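Polyketide synthase (Lyngbya majuscula 19L, PDB 3QIT) carries a thioesterase domain that probably hydrolyses the finished curacin A chain from its carrier and promotes the decarboxylation and sulfate elimination that leave a terminal alkene. Local coordinates at residues V57-H69 and Y76-V88. Residues are numbered along the deposited sequence; the frame is centred on the assembly and turned at random.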
loop_
_atom_site.group_PDB
_atom_site.type_symbol
_atom_site.label_atom_id
_atom_site.label_comp_id
_atom_site.label_asym_id
_atom_site.label_seq_id
_atom_site.Cartn_x
_atom_site.Cartn_y
_atom_site.Cartn_z
ATOM N N VAL B 57 23.252 9.269 9.380
ATOM C CA VAL B 57 22.745 8.483 8.265
ATOM C C VAL B 57 21.355 9.034 7.914
ATOM O O VAL B 57 20.487 9.140 8.779
ATOM C CB VAL B 57 22.621 6.990 8.653
ATOM C CG1 VAL B 57 21.935 6.207 7.539
ATOM C CG2 VAL B 57 23.989 6.380 8.957
ATOM N N ALA B 58 21.151 9.375 6.633
ATOM C CA ALA B 58 19.895 9.939 6.178
ATOM C C ALA B 58 19.499 9.194 4.895
ATOM O O ALA B 58 19.999 9.510 3.828
ATOM C CB ALA B 58 20.037 11.467 5.917
ATOM N N PRO B 59 18.581 8.232 4.997
ATOM C CA PRO B 59 18.108 7.504 3.796
ATOM C C PRO B 59 17.271 8.415 2.931
ATOM O O PRO B 59 16.548 9.286 3.445
ATOM C CB PRO B 59 17.212 6.402 4.370
ATOM C CG PRO B 59 16.818 6.892 5.707
ATOM C CD PRO B 59 17.947 7.721 6.227
ATOM N N ASP B 60 17.368 8.225 1.615
ATOM C CA ASP B 60 16.377 8.802 0.713
ATOM C C ASP B 60 15.142 7.883 0.787
ATOM O O ASP B 60 15.234 6.665 0.556
ATOM C CB ASP B 60 16.885 8.795 -0.741
ATOM C CG ASP B 60 17.994 9.818 -1.024
ATOM O OD1 ASP B 60 17.992 10.946 -0.492
ATOM O OD2 ASP B 60 18.889 9.482 -1.833
ATOM N N LEU B 61 13.970 8.433 1.053
ATOM C CA LEU B 61 12.753 7.624 1.001
ATOM C C LEU B 61 12.524 7.170 -0.440
ATOM O O LEU B 61 12.996 7.847 -1.369
ATOM C CB LEU B 61 11.567 8.427 1.545
ATOM C CG LEU B 61 11.656 8.808 3.026
ATOM C CD1 LEU B 61 10.465 9.701 3.395
ATOM C CD2 LEU B 61 11.725 7.539 3.919
ATOM N N PHE B 62 11.851 6.033 -0.649
ATOM C CA PHE B 62 11.608 5.576 -2.036
ATOM C C PHE B 62 10.931 6.678 -2.839
ATOM O O PHE B 62 10.119 7.446 -2.303
ATOM C CB PHE B 62 10.748 4.309 -2.090
ATOM C CG PHE B 62 11.497 3.036 -1.719
ATOM C CD1 PHE B 62 12.696 2.695 -2.346
ATOM C CD2 PHE B 62 10.969 2.183 -0.768
ATOM C CE1 PHE B 62 13.392 1.485 -1.973
ATOM C CE2 PHE B 62 11.627 0.994 -0.411
ATOM C CZ PHE B 62 12.841 0.650 -1.014
ATOM N N GLY B 63 11.322 6.789 -4.105
ATOM C CA GLY B 63 10.842 7.862 -4.972
ATOM C C GLY B 63 11.498 9.226 -4.783
ATOM O O GLY B 63 11.181 10.159 -5.510
ATOM N N HIS B 64 12.403 9.347 -3.808
ATOM C CA HIS B 64 13.050 10.627 -3.483
ATOM C C HIS B 64 14.548 10.476 -3.693
ATOM O O HIS B 64 15.085 9.369 -3.632
ATOM C CB HIS B 64 12.856 10.968 -1.998
ATOM C CG HIS B 64 11.436 11.284 -1.618
ATOM N ND1 HIS B 64 10.443 10.328 -1.536
ATOM C CD2 HIS B 64 10.862 12.456 -1.266
ATOM C CE1 HIS B 64 9.311 10.900 -1.154
ATOM N NE2 HIS B 64 9.534 12.195 -0.998
ATOM N N GLY B 65 15.223 11.587 -3.949
ATOM C CA GLY B 65 16.701 11.606 -3.976
ATOM C C GLY B 65 17.242 10.611 -4.984
ATOM O O GLY B 65 16.807 10.596 -6.132
ATOM N N ARG B 66 18.131 9.734 -4.533
ATOM C CA ARG B 66 18.676 8.661 -5.383
ATOM C C ARG B 66 18.131 7.259 -5.109
ATOM O O ARG B 66 18.604 6.281 -5.703
ATOM C CB ARG B 66 20.222 8.663 -5.282
ATOM C CG ARG B 66 20.895 9.933 -5.814
ATOM C CD ARG B 66 20.906 9.948 -7.342
ATOM N NE ARG B 66 21.323 11.236 -7.904
ATOM C CZ ARG B 66 22.582 11.611 -8.125
ATOM N NH1 ARG B 66 23.603 10.818 -7.789
ATOM N NH2 ARG B 66 22.824 12.778 -8.693
ATOM N N SER B 67 17.106 7.142 -4.248
ATOM C CA SER B 67 16.473 5.843 -4.060
ATOM C C SER B 67 15.578 5.489 -5.263
ATOM O O SER B 67 15.138 6.377 -6.006
ATOM C CB SER B 67 15.636 5.777 -2.773
ATOM O OG SER B 67 16.479 5.678 -1.643
ATOM N N SER B 68 15.338 4.191 -5.451
ATOM C CA SER B 68 14.474 3.720 -6.554
ATOM C C SER B 68 13.116 4.368 -6.566
ATOM O O SER B 68 12.544 4.683 -5.516
ATOM C CB SER B 68 14.229 2.206 -6.437
ATOM O OG SER B 68 15.430 1.539 -6.553
ATOM N N HIS B 69 12.576 4.518 -7.777
ATOM C CA HIS B 69 11.143 4.819 -7.917
ATOM C C HIS B 69 10.397 3.492 -7.873
ATOM O O HIS B 69 10.887 2.470 -8.409
ATOM C CB HIS B 69 10.865 5.514 -9.246
ATOM C CG HIS B 69 11.507 6.862 -9.372
ATOM N ND1 HIS B 69 11.221 7.731 -10.404
ATOM C CD2 HIS B 69 12.419 7.488 -8.590
ATOM C CE1 HIS B 69 11.934 8.833 -10.251
ATOM N NE2 HIS B 69 12.678 8.705 -9.166
ATOM N N TYR B 76 3.482 3.276 -3.057
ATOM C CA TYR B 76 3.780 4.456 -2.233
ATOM C C TYR B 76 2.722 4.592 -1.146
ATOM O O TYR B 76 1.549 4.917 -1.417
ATOM C CB TYR B 76 3.829 5.730 -3.089
ATOM C CG TYR B 76 5.042 5.836 -3.984
ATOM C CD1 TYR B 76 6.314 6.025 -3.449
ATOM C CD2 TYR B 76 4.917 5.751 -5.370
ATOM C CE1 TYR B 76 7.429 6.132 -4.275
ATOM C CE2 TYR B 76 6.036 5.838 -6.216
ATOM C CZ TYR B 76 7.277 6.015 -5.663
ATOM O OH TYR B 76 8.343 6.139 -6.528
ATOM N N SER B 77 3.123 4.305 0.083
ATOM C CA SER B 77 2.219 4.369 1.232
ATOM C C SER B 77 3.080 4.611 2.456
ATOM O O SER B 77 4.303 4.351 2.422
ATOM C CB SER B 77 1.452 3.049 1.385
ATOM O OG SER B 77 2.335 1.955 1.670
ATOM N N SER B 78 2.466 5.089 3.537
ATOM C CA SER B 78 3.190 5.234 4.799
ATOM C C SER B 78 3.755 3.886 5.261
ATOM O O SER B 78 4.866 3.841 5.785
ATOM C CB SER B 78 2.306 5.839 5.890
ATOM O OG SER B 78 1.056 5.181 5.940
ATOM N N LEU B 79 3.009 2.802 5.055
ATOM C CA LEU B 79 3.491 1.458 5.466
ATOM C C LEU B 79 4.777 1.059 4.711
ATOM O O LEU B 79 5.728 0.553 5.303
ATOM C CB LEU B 79 2.419 0.376 5.285
ATOM C CG LEU B 79 2.829 -1.036 5.751
ATOM C CD1 LEU B 79 3.022 -1.113 7.274
ATOM C CD2 LEU B 79 1.825 -2.097 5.301
ATOM N N THR B 80 4.789 1.268 3.393
ATOM C CA THR B 80 6.008 1.079 2.611
ATOM C C THR B 80 7.177 1.898 3.152
ATOM O O THR B 80 8.265 1.358 3.358
ATOM C CB THR B 80 5.778 1.410 1.130
ATOM O OG1 THR B 80 4.896 0.427 0.567
ATOM C CG2 THR B 80 7.108 1.441 0.366
ATOM N N PHE B 81 6.972 3.199 3.396
ATOM C CA PHE B 81 8.073 3.984 3.991
ATOM C C PHE B 81 8.488 3.466 5.362
ATOM O O PHE B 81 9.686 3.488 5.712
ATOM C CB PHE B 81 7.719 5.478 4.085
ATOM C CG PHE B 81 7.529 6.149 2.734
ATOM C CD1 PHE B 81 8.439 5.937 1.693
ATOM C CD2 PHE B 81 6.480 7.040 2.524
ATOM C CE1 PHE B 81 8.291 6.558 0.462
ATOM C CE2 PHE B 81 6.309 7.668 1.278
ATOM C CZ PHE B 81 7.222 7.433 0.242
ATOM N N LEU B 82 7.520 3.034 6.167
ATOM C CA LEU B 82 7.853 2.492 7.484
ATOM C C LEU B 82 8.677 1.216 7.365
ATOM O O LEU B 82 9.644 1.029 8.092
ATOM C CB LEU B 82 6.590 2.232 8.294
ATOM C CG LEU B 82 5.982 3.497 8.871
ATOM C CD1 LEU B 82 4.662 3.164 9.560
ATOM C CD2 LEU B 82 6.954 4.183 9.825
ATOM N N ALA B 83 8.300 0.341 6.434
ATOM C CA ALA B 83 9.053 -0.888 6.225
ATOM C C ALA B 83 10.477 -0.578 5.756
ATOM O O ALA B 83 11.425 -1.299 6.087
ATOM C CB ALA B 83 8.319 -1.816 5.194
ATOM N N GLN B 84 10.611 0.441 4.905
ATOM C CA GLN B 84 11.900 0.876 4.402
ATOM C C GLN B 84 12.769 1.352 5.568
ATOM O O GLN B 84 13.942 0.991 5.642
ATOM C CB GLN B 84 11.720 2.036 3.386
ATOM C CG GLN B 84 13.028 2.505 2.757
ATOM C CD GLN B 84 12.900 3.829 1.979
ATOM O OE1 GLN B 84 11.796 4.351 1.738
ATOM N NE2 GLN B 84 14.048 4.360 1.573
ATOM N N ILE B 85 12.207 2.201 6.435
ATOM C CA ILE B 85 12.974 2.680 7.613
ATOM C C ILE B 85 13.362 1.514 8.568
ATOM O O ILE B 85 14.492 1.459 9.043
ATOM C CB ILE B 85 12.250 3.804 8.357
ATOM C CG1 ILE B 85 12.150 5.033 7.461
ATOM C CG2 ILE B 85 12.978 4.169 9.690
ATOM C CD1 ILE B 85 11.109 6.024 7.908
ATOM N N ASP B 86 12.435 0.595 8.817
ATOM C CA ASP B 86 12.719 -0.625 9.618
ATOM C C ASP B 86 13.884 -1.402 8.994
ATOM O O ASP B 86 14.802 -1.849 9.699
ATOM C CB ASP B 86 11.477 -1.513 9.682
ATOM C CG ASP B 86 11.464 -2.476 10.882
ATOM O OD1 ASP B 86 12.060 -2.169 11.945
ATOM O OD2 ASP B 86 10.810 -3.538 10.761
ATOM N N ARG B 87 13.862 -1.562 7.670
ATOM C CA ARG B 87 14.971 -2.234 6.984
ATOM C C ARG B 87 16.319 -1.522 7.197
ATOM O O ARG B 87 17.335 -2.178 7.435
ATOM C CB ARG B 87 14.670 -2.365 5.485
ATOM C CG ARG B 87 15.788 -3.019 4.691
ATOM C CD ARG B 87 15.984 -4.469 5.151
ATOM N NE ARG B 87 17.087 -5.118 4.457
ATOM C CZ ARG B 87 18.349 -5.098 4.880
ATOM N NH1 ARG B 87 18.671 -4.461 6.005
ATOM N NH2 ARG B 87 19.288 -5.727 4.185
ATOM N N VAL B 88 16.314 -0.186 7.129
ATOM C CA VAL B 88 17.523 0.610 7.343
ATOM C C VAL B 88 18.047 0.399 8.771
ATOM O O VAL B 88 19.252 0.195 8.974
ATOM C CB VAL B 88 17.265 2.127 7.105
ATOM C CG1 VAL B 88 18.493 2.923 7.526
ATOM C CG2 VAL B 88 16.949 2.402 5.617
#
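Pro-59 and Leu-61, in the segment that follows strand 55-59 into a loop, lie against the helix that begins after Ser-77, the CA atoms of Pro-59 and Val-88 being 7.8 Å apart and those of Leu-61 and Phe-81 6.6 Å. Gln-84 reaches from the helix into the loop: with CG anti to the backbone N (chi1 -177°) and the chain extended beyond it, the amide arrives where it can both give and accept. Its NE2 donates to Asp-60 O at 2.8 Å, the acceptor lying in the amide plane, while its OE1 accepts from Phe-62 N at 2.9 Å. Ser-67 OG also donates to Asp-60 O, from the opposite face of that carbonyl, so two side chains grip one buried oxygen. The same amide stacks on one face of the Phe-62 ring, their planes 27° apart, its CD offset toward the rim. Phe-62 O accepts from His-64 ND1, with two aromatic edges alongside: that of Phe-81, CE1 3.4 Å away, and that of Tyr-76. Leu-61 CB packs against Phe-81 CE1 at 3.9 Å. Tyr-76 OH, hydrogen-bonded to Asp-202, comes 3.4 Å from Gly-63 CA, where phi is positive and any side chain would clash with the ring. Farther along the helix, Pro-59 CB packs on Val-88 CG2 at 4.2 Å; such compact apolar groups suit a buried interface, having no polar atom to satisfy. Met-72 of the second subunit packs on Phe-62. An alanine in place of Gln-84 would probably leave the Phe-62 amide without its acceptor, take one donor from Asp-60 O and uncover a ring face. In this alpha/beta hydrolase fold, a single buried amide thus answers backbone polarity beside strand 55-59, while the surrounding apolar groups hold loop to helix.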